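Local coordinates for protein PHO85 cyclin-10 (Saccharomyces cerevisiae, PDB 4KRD) that partners the cyclin-dependent kinase PHO85 and directs it to phosphorylate and restrain the glycogen synthase GSY2 in yeast, at residues Y71-K77 and K131-M136; D110-L114 and K125-Q129; R90-C95 and Y157-C162; I138-L143 and L172-L177. The contacts are given in a common frame with arbitrary orientation. Numbering follows the deposited sequence.

Contact 1: residues Y71-K77 and K131-M136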
loop_
_atom_site.group_PDB
_atom_site.type_symbol
_atom_site.label_atom_id
_atom_site.label_comp_id
_atom_site.label_asym_id
_atom_site.label_seq_id
_atom_site.Cartn_x
_atom_site.Cartn_y
_atom_site.Cartn_z
ATOM N N TYR B 71 3.874 -15.417 18.585
ATOM C CA TYR B 71 5.139 -16.044 18.249
ATOM C C TYR B 71 5.175 -17.568 18.522
ATOM O O TYR B 71 5.775 -18.322 17.762
ATOM C CB TYR B 71 6.299 -15.338 18.951
ATOM C CG TYR B 71 7.628 -15.820 18.446
ATOM C CD1 TYR B 71 8.179 -15.303 17.276
ATOM C CD2 TYR B 71 8.321 -16.824 19.113
ATOM C CE1 TYR B 71 9.391 -15.761 16.795
ATOM C CE2 TYR B 71 9.535 -17.288 18.640
ATOM C CZ TYR B 71 10.063 -16.761 17.480
ATOM O OH TYR B 71 11.268 -17.217 17.004
ATOM N N SER B 72 4.528 -18.017 19.596
ATOM C CA SER B 72 4.481 -19.450 19.913
ATOM C C SER B 72 3.844 -20.300 18.805
ATOM O O SER B 72 4.055 -21.509 18.743
ATOM C CB SER B 72 3.750 -19.686 21.234
ATOM O OG SER B 72 2.388 -19.307 21.138
ATOM N N ASN B 73 3.067 -19.673 17.928
ATOM C CA ASN B 73 2.500 -20.385 16.779
ATOM C C ASN B 73 3.570 -20.957 15.834
ATOM O O ASN B 73 3.297 -21.861 15.043
ATOM C CB ASN B 73 1.521 -19.484 15.996
ATOM C CG ASN B 73 0.181 -19.317 16.702
ATOM O OD1 ASN B 73 -0.340 -20.261 17.304
ATOM N ND2 ASN B 73 -0.381 -18.112 16.638
ATOM N N PHE B 74 4.785 -20.421 15.894
ATOM C CA PHE B 74 5.844 -20.883 14.995
ATOM C C PHE B 74 6.482 -22.204 15.430
ATOM O O PHE B 74 7.086 -22.892 14.611
ATOM C CB PHE B 74 6.940 -19.829 14.823
ATOM C CG PHE B 74 6.456 -18.567 14.156
ATOM C CD1 PHE B 74 5.988 -18.601 12.855
ATOM C CD2 PHE B 74 6.462 -17.362 14.839
ATOM C CE1 PHE B 74 5.512 -17.444 12.239
ATOM C CE2 PHE B 74 5.991 -16.195 14.237
ATOM C CZ PHE B 74 5.523 -16.236 12.933
ATOM N N TYR B 75 6.353 -22.542 16.708
ATOM C CA TYR B 75 6.984 -23.764 17.242
ATOM C C TYR B 75 6.354 -25.027 16.661
ATOM O O TYR B 75 5.164 -25.279 16.836
ATOM C CB TYR B 75 6.912 -23.790 18.764
ATOM C CG TYR B 75 7.845 -24.811 19.406
ATOM C CD1 TYR B 75 9.125 -24.453 19.802
ATOM C CD2 TYR B 75 7.442 -26.126 19.605
ATOM C CE1 TYR B 75 9.986 -25.379 20.393
ATOM C CE2 TYR B 75 8.295 -27.061 20.192
ATOM C CZ TYR B 75 9.562 -26.677 20.580
ATOM O OH TYR B 75 10.407 -27.590 21.161
ATOM N N MET B 76 7.159 -25.810 15.954
ATOM C CA MET B 76 6.704 -27.055 15.349
ATOM C C MET B 76 7.275 -28.244 16.121
ATOM O O MET B 76 8.488 -28.445 16.144
ATOM C CB MET B 76 7.171 -27.115 13.900
ATOM C CG MET B 76 6.625 -28.270 13.111
ATOM S SD MET B 76 7.289 -28.211 11.447
ATOM C CE MET B 76 6.561 -29.678 10.711
ATOM N N LYS B 77 6.397 -29.019 16.752
ATOM C CA LYS B 77 6.808 -30.153 17.580
ATOM C C LYS B 77 7.691 -31.152 16.841
ATOM O O LYS B 77 8.790 -31.477 17.291
ATOM C CB LYS B 77 5.580 -30.871 18.147
ATOM C CG LYS B 77 4.980 -30.213 19.379
ATOM C CD LYS B 77 5.929 -30.312 20.559
ATOM C CE LYS B 77 5.338 -29.679 21.809
ATOM N NZ LYS B 77 6.298 -29.707 22.957
ATOM N N LYS B 131 13.202 -25.394 15.870
ATOM C CA LYS B 131 11.818 -25.844 15.757
ATOM C C LYS B 131 10.855 -24.742 15.273
ATOM O O LYS B 131 9.679 -25.013 15.008
ATOM C CB LYS B 131 11.329 -26.449 17.071
ATOM C CG LYS B 131 12.073 -27.720 17.462
ATOM C CD LYS B 131 11.201 -28.637 18.300
ATOM C CE LYS B 131 11.817 -30.025 18.421
ATOM N NZ LYS B 131 10.832 -31.000 18.966
ATOM N N GLU B 132 11.360 -23.519 15.154
ATOM C CA GLU B 132 10.534 -22.384 14.694
ATOM C C GLU B 132 10.782 -22.059 13.230
ATOM O O GLU B 132 10.006 -21.313 12.611
ATOM C CB GLU B 132 10.786 -21.158 15.579
ATOM C CG GLU B 132 10.239 -21.348 17.003
ATOM C CD GLU B 132 10.916 -20.481 18.061
ATOM O OE1 GLU B 132 11.864 -19.736 17.735
ATOM O OE2 GLU B 132 10.491 -20.556 19.237
ATOM N N VAL B 133 11.836 -22.642 12.660
ATOM C CA VAL B 133 12.283 -22.258 11.319
ATOM C C VAL B 133 11.317 -22.601 10.177
ATOM O O VAL B 133 11.065 -21.770 9.295
ATOM C CB VAL B 133 13.678 -22.819 10.991
ATOM C CG1 VAL B 133 13.977 -22.652 9.503
ATOM C CG2 VAL B 133 14.739 -22.135 11.861
ATOM N N HIS B 134 10.775 -23.815 10.195
ATOM C CA HIS B 134 9.917 -24.281 9.104
ATOM C C HIS B 134 8.669 -23.397 8.921
ATOM O O HIS B 134 8.341 -22.967 7.808
ATOM C CB HIS B 134 9.515 -25.734 9.366
ATOM C CG HIS B 134 8.774 -26.374 8.236
ATOM N ND1 HIS B 134 7.420 -26.632 8.284
ATOM C CD2 HIS B 134 9.195 -26.806 7.024
ATOM C CE1 HIS B 134 7.040 -27.200 7.154
ATOM N NE2 HIS B 134 8.097 -27.312 6.370
ATOM N N ARG B 135 7.981 -23.124 10.022
ATOM C CA ARG B 135 6.769 -22.315 9.977
ATOM C C ARG B 135 7.084 -20.841 9.735
ATOM O O ARG B 135 6.264 -20.119 9.170
ATOM C CB ARG B 135 5.956 -22.490 11.264
ATOM C CG ARG B 135 5.287 -23.861 11.374
ATOM C CD ARG B 135 4.436 -23.955 12.634
ATOM N NE ARG B 135 3.714 -25.220 12.707
ATOM C CZ ARG B 135 2.829 -25.522 13.647
ATOM N NH1 ARG B 135 2.539 -24.647 14.601
ATOM N NH2 ARG B 135 2.222 -26.701 13.624
ATOM N N MET B 136 8.262 -20.401 10.176
ATOM C CA MET B 136 8.714 -19.033 9.922
ATOM C C MET B 136 8.926 -18.779 8.430
ATOM O O MET B 136 8.583 -17.717 7.912
ATOM C CB MET B 136 10.002 -18.747 10.693
ATOM C CG MET B 136 10.540 -17.330 10.526
ATOM S SD MET B 136 9.458 -16.042 11.199
ATOM C CE MET B 136 9.438 -16.494 12.933
HETATM O O HOH W 1 7.396 -20.299 19.072
#
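At the end of helix 65-72 a type I beta turn spans Ser72 to Tyr75, and the chain then runs out extended over the start of helix 130-148. The backbones come close here: the CA atoms of Tyr75 and Glu132 lie 4.6 Å apart, and Met76 N donates to Lys131 O at 2.8 Å. The CA of Glu132 also offers its hydrogen to Phe74 O, at a CA to O distance of 3.5 Å. Phe74 is buried and apolar; Met136 CE sits 3.6 Å from the centroid of its ring, over one face, and Met136 SD follows at 4.4 Å, a Met-aromatic contact. At the near end, Tyr71 OH donates to Glu132 OE1 at 2.7 Å, and a water bridges Tyr71 O to Glu132 OE2. Further along, Lys131 CB packs on the face of the Tyr75 ring while Lys131 NZ reaches Lys77 O at 2.7 Å, and Arg135 NH1 donates to Asn73 O at 2.9 Å. The ND2 of Asn73 turns instead to Ser175 of helix 166-180. Within this cyclin domain, therefore, the end of a helix and the chain that leaves it are held to a second helix largely through backbone carbonyls and NH, with Phe74 and the Tyr71 ring packed on Met136.

Contact 2: residues D110-L114 and K125-Q129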
loop_
_atom_site.group_PDB
_atom_site.type_symbol
_atom_site.label_atom_id
_atom_site.label_comp_id
_atom_site.label_asym_id
_atom_site.label_seq_id
_atom_site.Cartn_x
_atom_site.Cartn_y
_atom_site.Cartn_z
ATOM N N ASP B 110 14.802 -10.417 9.305
ATOM C CA ASP B 110 15.743 -9.383 9.773
ATOM C C ASP B 110 15.092 -8.455 10.777
ATOM O O ASP B 110 15.634 -8.185 11.833
ATOM C CB ASP B 110 16.200 -8.480 8.611
ATOM C CG ASP B 110 17.254 -9.125 7.713
ATOM O OD1 ASP B 110 18.011 -9.994 8.190
ATOM O OD2 ASP B 110 17.335 -8.721 6.525
ATOM N N THR B 111 13.921 -7.924 10.423
ATOM C CA THR B 111 13.309 -6.920 11.271
ATOM C C THR B 111 12.641 -7.532 12.503
ATOM O O THR B 111 12.466 -6.866 13.526
ATOM C CB THR B 111 12.353 -5.998 10.460
ATOM O OG1 THR B 111 12.065 -4.814 11.216
ATOM C CG2 THR B 111 11.067 -6.732 10.130
ATOM N N LEU B 112 12.271 -8.805 12.417
ATOM C CA LEU B 112 11.752 -9.497 13.591
ATOM C C LEU B 112 12.865 -9.746 14.629
ATOM O O LEU B 112 12.662 -9.582 15.845
ATOM C CB LEU B 112 11.096 -10.822 13.180
ATOM C CG LEU B 112 10.525 -11.731 14.277
ATOM C CD1 LEU B 112 9.615 -10.974 15.256
ATOM C CD2 LEU B 112 9.807 -12.960 13.680
ATOM N N PHE B 113 14.042 -10.140 14.156
ATOM C CA PHE B 113 15.064 -10.661 15.088
ATOM C C PHE B 113 16.180 -9.673 15.437
ATOM O O PHE B 113 16.884 -9.858 16.428
ATOM C CB PHE B 113 15.653 -11.980 14.565
ATOM C CG PHE B 113 14.684 -13.127 14.609
ATOM C CD1 PHE B 113 14.385 -13.745 15.808
ATOM C CD2 PHE B 113 14.047 -13.568 13.459
ATOM C CE1 PHE B 113 13.473 -14.787 15.860
ATOM C CE2 PHE B 113 13.137 -14.616 13.515
ATOM C CZ PHE B 113 12.852 -15.219 14.720
ATOM N N LEU B 114 16.342 -8.631 14.625
ATOM C CA LEU B 114 17.454 -7.697 14.778
ATOM C C LEU B 114 17.019 -6.246 14.920
ATOM O O LEU B 114 16.073 -5.793 14.259
ATOM C CB LEU B 114 18.387 -7.780 13.561
ATOM C CG LEU B 114 19.087 -9.119 13.277
ATOM C CD1 LEU B 114 19.612 -9.154 11.842
ATOM C CD2 LEU B 114 20.208 -9.352 14.275
ATOM N N LYS B 125 17.161 -9.311 19.059
ATOM C CA LYS B 125 15.958 -8.957 19.795
ATOM C C LYS B 125 15.287 -10.165 20.413
ATOM O O LYS B 125 14.716 -10.075 21.487
ATOM C CB LYS B 125 14.933 -8.280 18.850
ATOM C CG LYS B 125 15.187 -6.820 18.590
ATOM C CD LYS B 125 14.369 -6.307 17.388
ATOM C CE LYS B 125 12.918 -6.733 17.454
ATOM N NZ LYS B 125 12.144 -6.135 16.329
ATOM N N LEU B 126 15.315 -11.284 19.698
ATOM C CA LEU B 126 14.623 -12.496 20.125
ATOM C C LEU B 126 15.440 -13.705 19.762
ATOM O O LEU B 126 16.198 -13.696 18.789
ATOM C CB LEU B 126 13.276 -12.648 19.406
ATOM C CG LEU B 126 12.242 -11.534 19.410
ATOM C CD1 LEU B 126 11.241 -11.778 18.280
ATOM C CD2 LEU B 126 11.545 -11.482 20.757
ATOM N N ASN B 127 15.258 -14.767 20.534
ATOM C CA ASN B 127 15.906 -16.025 20.235
ATOM C C ASN B 127 15.131 -16.787 19.166
ATOM O O ASN B 127 13.914 -16.947 19.265
ATOM C CB ASN B 127 16.041 -16.864 21.507
ATOM C CG ASN B 127 17.028 -16.259 22.505
ATOM O OD1 ASN B 127 18.233 -16.465 22.396
ATOM N ND2 ASN B 127 16.516 -15.517 23.477
ATOM N N LEU B 128 15.839 -17.233 18.136
ATOM C CA LEU B 128 15.277 -18.150 17.146
ATOM C C LEU B 128 15.695 -19.587 17.478
ATOM O O LEU B 128 16.875 -19.834 17.698
ATOM C CB LEU B 128 15.821 -17.803 15.766
ATOM C CG LEU B 128 15.353 -18.651 14.576
ATOM C CD1 LEU B 128 13.826 -18.675 14.457
ATOM C CD2 LEU B 128 15.993 -18.122 13.299
ATOM N N GLN B 129 14.744 -20.522 17.487
ATOM C CA GLN B 129 15.040 -21.953 17.665
ATOM C C GLN B 129 14.813 -22.706 16.361
ATOM O O GLN B 129 14.036 -22.255 15.508
ATOM C CB GLN B 129 14.123 -22.585 18.712
ATOM C CG GLN B 129 14.045 -21.882 20.043
ATOM C CD GLN B 129 13.042 -22.565 20.964
ATOM O OE1 GLN B 129 11.867 -22.191 21.012
ATOM N NE2 GLN B 129 13.497 -23.593 21.679
#
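Phe113, the last residue of helix 99-113, lies at the apolar centre of this contact. Its CA-to-CB bond points away from 125-129, yet the ring swings back, with CZ 3.6 Å from Leu128 CD1 and CD1 3.9 Å from Leu126 CB. Beside it, Leu112 CD1 meets Leu126 CD1 at 3.5 Å. Leu126 and Leu128 both point toward the helix end, so the extended segment presents two leucines to it. Helix 36-54 closes round the same cluster through Leu50, which touches both Phe113 and Leu128, and Tyr71 of helix 65-72 also packs on Phe113 and Leu128. The edge of the Phe113 ring faces the carbonyl Leu126 O, 3.5 Å from Phe113 CD1. Outward from there the contact turns polar at Lys125. Its N donates to Phe113 O at 2.7 Å in a nearly straight bond, and its side chain runs back along the helix end so that NZ donates to Thr111 O at 2.9 Å. The C-terminal carbonyls of helix 99-113, lacking a next turn to bond, thus receive both a backbone NH and a lysine ammonium, whose positive charge suits the negative end of the helix dipole.

Contact 3: residues R90-C95 and Y157-C162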
loop_
_atom_site.group_PDB
_atom_site.type_symbol
_atom_site.label_atom_id
_atom_site.label_comp_id
_atom_site.label_asym_id
_atom_site.label_seq_id
_atom_site.Cartn_x
_atom_site.Cartn_y
_atom_site.Cartn_z
ATOM N N ARG B 90 11.363 -26.730 -2.899
ATOM C CA ARG B 90 9.998 -27.149 -3.199
ATOM C C ARG B 90 9.067 -25.951 -3.430
ATOM O O ARG B 90 8.275 -25.951 -4.368
ATOM C CB ARG B 90 9.446 -28.072 -2.107
ATOM C CG ARG B 90 7.947 -28.326 -2.223
ATOM C CD ARG B 90 7.444 -29.372 -1.240
ATOM N NE ARG B 90 5.983 -29.407 -1.215
ATOM C CZ ARG B 90 5.227 -30.050 -2.102
ATOM N NH1 ARG B 90 5.792 -30.731 -3.094
ATOM N NH2 ARG B 90 3.904 -30.010 -2.000
ATOM N N ILE B 91 9.171 -24.936 -2.574
ATOM C CA ILE B 91 8.343 -23.737 -2.698
ATOM C C ILE B 91 8.606 -23.030 -4.029
ATOM O O ILE B 91 7.673 -22.678 -4.756
ATOM C CB ILE B 91 8.557 -22.770 -1.491
ATOM C CG1 ILE B 91 8.120 -23.441 -0.185
ATOM C CG2 ILE B 91 7.776 -21.473 -1.672
ATOM C CD1 ILE B 91 8.372 -22.606 1.090
ATOM N N GLN B 92 9.875 -22.837 -4.363
ATOM C CA GLN B 92 10.219 -22.136 -5.595
ATOM C C GLN B 92 9.885 -22.947 -6.849
ATOM O O GLN B 92 9.491 -22.383 -7.869
ATOM C CB GLN B 92 11.692 -21.727 -5.593
ATOM C CG GLN B 92 12.142 -20.992 -6.848
ATOM C CD GLN B 92 11.369 -19.697 -7.097
ATOM O OE1 GLN B 92 11.426 -19.121 -8.187
ATOM N NE2 GLN B 92 10.640 -19.244 -6.091
ATOM N N ASP B 93 10.046 -24.264 -6.770
ATOM C CA ASP B 93 9.702 -25.154 -7.880
ATOM C C ASP B 93 8.214 -25.067 -8.195
ATOM O O ASP B 93 7.805 -25.086 -9.362
ATOM C CB ASP B 93 10.065 -26.605 -7.544
ATOM C CG ASP B 93 11.548 -26.889 -7.700
ATOM O OD1 ASP B 93 12.234 -26.114 -8.406
ATOM O OD2 ASP B 93 12.024 -27.890 -7.119
ATOM N N LYS B 94 7.411 -24.963 -7.139
ATOM C CA LYS B 94 5.959 -24.927 -7.250
ATOM C C LYS B 94 5.401 -23.525 -7.525
ATOM O O LYS B 94 4.347 -23.379 -8.151
ATOM C CB LYS B 94 5.335 -25.473 -5.963
ATOM C CG LYS B 94 5.706 -26.907 -5.636
ATOM C CD LYS B 94 4.947 -27.901 -6.510
ATOM C CE LYS B 94 5.077 -29.325 -5.972
ATOM N NZ LYS B 94 4.309 -30.316 -6.782
ATOM N N CYS B 95 6.099 -22.493 -7.065
ATOM C CA CYS B 95 5.551 -21.135 -7.123
ATOM C C CYS B 95 6.227 -20.218 -8.127
ATOM O O CYS B 95 5.614 -19.279 -8.605
ATOM C CB CYS B 95 5.598 -20.478 -5.747
ATOM S SG CYS B 95 4.599 -21.286 -4.538
ATOM N N TYR B 157 -3.796 -23.384 -2.877
ATOM C CA TYR B 157 -2.560 -23.777 -3.535
ATOM C C TYR B 157 -1.317 -23.607 -2.653
ATOM O O TYR B 157 -0.496 -24.531 -2.535
ATOM C CB TYR B 157 -2.375 -23.004 -4.835
ATOM C CG TYR B 157 -1.189 -23.491 -5.625
ATOM C CD1 TYR B 157 -1.217 -24.735 -6.242
ATOM C CD2 TYR B 157 -0.040 -22.721 -5.752
ATOM C CE1 TYR B 157 -0.137 -25.200 -6.962
ATOM C CE2 TYR B 157 1.049 -23.178 -6.478
ATOM C CZ TYR B 157 0.990 -24.421 -7.082
ATOM O OH TYR B 157 2.058 -24.905 -7.805
ATOM N N PHE B 158 -1.161 -22.436 -2.041
ATOM C CA PHE B 158 0.005 -22.214 -1.168
ATOM C C PHE B 158 0.057 -23.186 0.025
ATOM O O PHE B 158 1.117 -23.726 0.353
ATOM C CB PHE B 158 0.088 -20.761 -0.689
ATOM C CG PHE B 158 1.447 -20.382 -0.155
ATOM C CD1 PHE B 158 2.462 -20.009 -1.018
ATOM C CD2 PHE B 158 1.716 -20.425 1.208
ATOM C CE1 PHE B 158 3.728 -19.676 -0.530
ATOM C CE2 PHE B 158 2.975 -20.090 1.701
ATOM C CZ PHE B 158 3.984 -19.721 0.831
ATOM N N SER B 159 -1.078 -23.397 0.682
ATOM C CA SER B 159 -1.163 -24.376 1.765
ATOM C C SER B 159 -0.630 -25.752 1.346
ATOM O O SER B 159 0.214 -26.335 2.024
ATOM C CB SER B 159 -2.614 -24.522 2.227
ATOM O OG SER B 159 -3.101 -23.305 2.755
ATOM N N LYS B 160 -1.121 -26.262 0.220
ATOM C CA LYS B 160 -0.709 -27.577 -0.269
ATOM C C LYS B 160 0.774 -27.618 -0.590
ATOM O O LYS B 160 1.442 -28.618 -0.338
ATOM C CB LYS B 160 -1.504 -27.971 -1.513
ATOM C CG LYS B 160 -2.998 -28.104 -1.284
ATOM C CD LYS B 160 -3.716 -28.398 -2.601
ATOM C CE LYS B 160 -5.229 -28.431 -2.426
ATOM N NZ LYS B 160 -5.909 -28.638 -3.738
ATOM N N VAL B 161 1.291 -26.539 -1.164
ATOM C CA VAL B 161 2.718 -26.466 -1.442
ATOM C C VAL B 161 3.535 -26.609 -0.155
ATOM O O VAL B 161 4.546 -27.319 -0.130
ATOM C CB VAL B 161 3.089 -25.156 -2.158
ATOM C CG1 VAL B 161 4.601 -24.954 -2.152
ATOM C CG2 VAL B 161 2.551 -25.163 -3.576
ATOM N N CYS B 162 3.073 -25.960 0.916
ATOM C CA CYS B 162 3.784 -25.945 2.194
ATOM C C CYS B 162 3.395 -27.116 3.085
ATOM O O CYS B 162 3.945 -27.291 4.179
ATOM C CB CYS B 162 3.519 -24.633 2.938
ATOM S SG CYS B 162 4.144 -23.166 2.091
#
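Two helices of the mainly helical cyclin domain pack here side by side and roughly antiparallel, 84-95 against 155-162, with the axes of the two short segments 10.0 Å apart at an angle of 144°. The main bump is Val161. It sits in the hollow formed by Ile91, Lys94 and Cys95, residues spaced one turn apart or adjacent: Val161 CG2 touches Lys94 CB at 3.7 Å, and Val161 CG1 lies 4.0 Å from Ile91 CA and 4.4 Å from Cys95 SG. In return, Cys95 SG noses in among Val161, Tyr157 and Phe158, 4.3 Å from Phe158 CD1, a sulfur-aromatic approach that is oblique to the ring. Deeper down, Ile91 CD1 reaches Cys162 SG at 4.4 Å. Helix 130-148 packs against both: Ile137 on Ile91, Ile138 on Cys162, Val141 and Arg142 on Phe158. Long side chains clasp the pair at its two ends. Tyr157 stretches across so that its OH donates to Lys94 O at 2.8 Å, near the C-terminal end of helix 84-95. At the other end Arg90 takes carbonyls near the C-terminal end of the segment 157-162: NE donates to Val161 O at 2.8 Å, and NH2 to Lys160 O at 3.3 Å.

Contact 4: residues I138-L143 and L172-L177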
loop_
_atom_site.group_PDB
_atom_site.type_symbol
_atom_site.label_atom_id
_atom_site.label_comp_id
_atom_site.label_asym_id
_atom_site.label_seq_id
_atom_site.Cartn_x
_atom_site.Cartn_y
_atom_site.Cartn_z
ATOM N N ILE B 138 7.449 -20.421 5.916
ATOM C CA ILE B 138 6.103 -20.367 5.366
ATOM C C ILE B 138 5.493 -18.962 5.485
ATOM O O ILE B 138 5.043 -18.386 4.498
ATOM C CB ILE B 138 5.214 -21.393 6.070
ATOM C CG1 ILE B 138 5.699 -22.813 5.741
ATOM C CG2 ILE B 138 3.760 -21.248 5.641
ATOM C CD1 ILE B 138 4.846 -23.890 6.369
ATOM N N ALA B 139 5.487 -18.418 6.695
ATOM C CA ALA B 139 4.894 -17.093 6.944
ATOM C C ALA B 139 5.592 -15.956 6.202
ATOM O O ALA B 139 4.933 -15.079 5.615
ATOM C CB ALA B 139 4.876 -16.810 8.453
ATOM N N ALA B 140 6.929 -15.950 6.224
ATOM C CA ALA B 140 7.689 -14.852 5.621
ATOM C C ALA B 140 7.542 -14.836 4.107
ATOM O O ALA B 140 7.453 -13.769 3.486
ATOM C CB ALA B 140 9.164 -14.922 6.031
ATOM N N VAL B 141 7.506 -16.017 3.500
ATOM C CA VAL B 141 7.289 -16.072 2.064
ATOM C C VAL B 141 5.880 -15.602 1.724
ATOM O O VAL B 141 5.706 -14.837 0.799
ATOM C CB VAL B 141 7.547 -17.469 1.462
ATOM C CG1 VAL B 141 7.043 -17.532 0.011
ATOM C CG2 VAL B 141 9.046 -17.816 1.551
ATOM N N ARG B 142 4.887 -16.053 2.483
ATOM C CA ARG B 142 3.493 -15.755 2.159
ATOM C C ARG B 142 3.205 -14.273 2.326
ATOM O O ARG B 142 2.596 -13.646 1.459
ATOM C CB ARG B 142 2.538 -16.613 3.010
ATOM C CG ARG B 142 1.045 -16.343 2.757
ATOM C CD ARG B 142 0.636 -16.657 1.313
ATOM N NE ARG B 142 -0.821 -16.735 1.169
ATOM C CZ ARG B 142 -1.447 -16.865 0.007
ATOM N NH1 ARG B 142 -0.742 -16.926 -1.113
ATOM N NH2 ARG B 142 -2.768 -16.928 -0.035
ATOM N N LEU B 143 3.672 -13.703 3.432
ATOM C CA LEU B 143 3.472 -12.286 3.716
ATOM C C LEU B 143 4.188 -11.450 2.660
ATOM O O LEU B 143 3.669 -10.442 2.177
ATOM C CB LEU B 143 3.998 -11.962 5.127
ATOM C CG LEU B 143 3.284 -10.889 5.944
ATOM C CD1 LEU B 143 1.776 -11.003 5.766
ATOM C CD2 LEU B 143 3.661 -10.982 7.433
ATOM N N LEU B 172 -0.432 -18.437 10.711
ATOM C CA LEU B 172 0.965 -18.059 10.549
ATOM C C LEU B 172 1.152 -16.681 9.897
ATOM O O LEU B 172 1.999 -15.909 10.343
ATOM C CB LEU B 172 1.723 -19.133 9.774
ATOM C CG LEU B 172 1.859 -20.477 10.510
ATOM C CD1 LEU B 172 2.629 -21.453 9.653
ATOM C CD2 LEU B 172 2.514 -20.295 11.899
ATOM N N GLU B 173 0.381 -16.376 8.854
ATOM C CA GLU B 173 0.404 -15.024 8.267
ATOM C C GLU B 173 0.193 -13.957 9.329
ATOM O O GLU B 173 0.921 -12.975 9.387
ATOM C CB GLU B 173 -0.710 -14.827 7.235
ATOM C CG GLU B 173 -0.620 -15.664 5.995
ATOM C CD GLU B 173 -1.825 -15.432 5.075
ATOM O OE1 GLU B 173 -2.954 -15.296 5.581
ATOM O OE2 GLU B 173 -1.634 -15.401 3.850
ATOM N N VAL B 174 -0.843 -14.138 10.142
ATOM C CA VAL B 174 -1.219 -13.130 11.117
ATOM C C VAL B 174 -0.212 -13.061 12.261
ATOM O O VAL B 174 0.067 -11.990 12.770
ATOM C CB VAL B 174 -2.628 -13.388 11.681
ATOM C CG1 VAL B 174 -2.936 -12.421 12.811
ATOM C CG2 VAL B 174 -3.668 -13.272 10.580
ATOM N N SER B 175 0.320 -14.207 12.669
ATOM C CA SER B 175 1.314 -14.226 13.732
ATOM C C SER B 175 2.552 -13.415 13.346
ATOM O O SER B 175 3.061 -12.640 14.148
ATOM C CB SER B 175 1.717 -15.667 14.079
ATOM O OG SER B 175 0.607 -16.393 14.583
ATOM N N LEU B 176 3.041 -13.596 12.122
ATOM C CA LEU B 176 4.238 -12.873 11.709
ATOM C C LEU B 176 3.879 -11.394 11.579
ATOM O O LEU B 176 4.599 -10.521 12.044
ATOM C CB LEU B 176 4.786 -13.413 10.391
ATOM C CG LEU B 176 5.969 -12.633 9.827
ATOM C CD1 LEU B 176 7.115 -12.600 10.865
ATOM C CD2 LEU B 176 6.425 -13.207 8.508
ATOM N N LEU B 177 2.733 -11.122 10.967
ATOM C CA LEU B 177 2.282 -9.736 10.809
ATOM C C LEU B 177 2.209 -8.996 12.160
ATOM O O LEU B 177 2.790 -7.912 12.322
ATOM C CB LEU B 177 0.935 -9.712 10.066
ATOM C CG LEU B 177 0.322 -8.336 9.782
ATOM C CD1 LEU B 177 1.190 -7.565 8.833
ATOM C CD2 LEU B 177 -1.097 -8.495 9.218
#
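Helix 130-148 crosses helix 166-180 almost at right angles, -86°, with the axes of the two short segments 8.6 Å apart. In order along it, Ile138 CG2 meets Leu172 CD1 at 4.2 Å. Ala139 marks the closest point: its CA lies 5.1 Å from that of Glu173, and its small CB fits between Leu172 and Leu176, 3.6 Å from Leu172 O and 3.9 Å from Leu176 CB. Ala140 follows, its CA 3.6 Å from Leu176 CD2. A turn on from Ile138, Arg142 NE makes a salt bridge to Glu173 OE2 at 3.1 Å; both charges have further partners, Arg142 NH1 bonding His153 O, Glu173 OE2 pairing with Lys146 and Glu173 OE1 bonding the backbone of the PHO85 chain. Leu143 completes the segment, with CD2 3.7 Å from Leu176 CD2 and 4.0 Å from Leu177 CB. Since Leu143, Glu173, Val174 and Leu177 also touch PHO85, this buried crossing belongs to the cyclin-fold helix bundle and to its kinase-binding face.

In the fold
Helix 130-148 ties much of the set together: contact 1 takes its start, contact 4 its middle, and the same middle packs against contact 3. Contacts 2 and 4 are buried, their centres about 9 Å from the centre of the chain, whereas contacts 1 and 3 are partly buried and lie farther out, with centres at about 13 and 17 Å. Apolar side chains dominate contact 4, with one salt bridge at its kinase-facing edge; the outer pair rely more on side chains bonded to backbone carbonyls. Contact 2 combines both styles. Contacts 1, 2 and 4 meet one another through Tyr71 on Phe113, Phe74 on Leu176 and Leu112 on Leu176, while contacts 2 and 3 stand on opposite sides of the chain's centre.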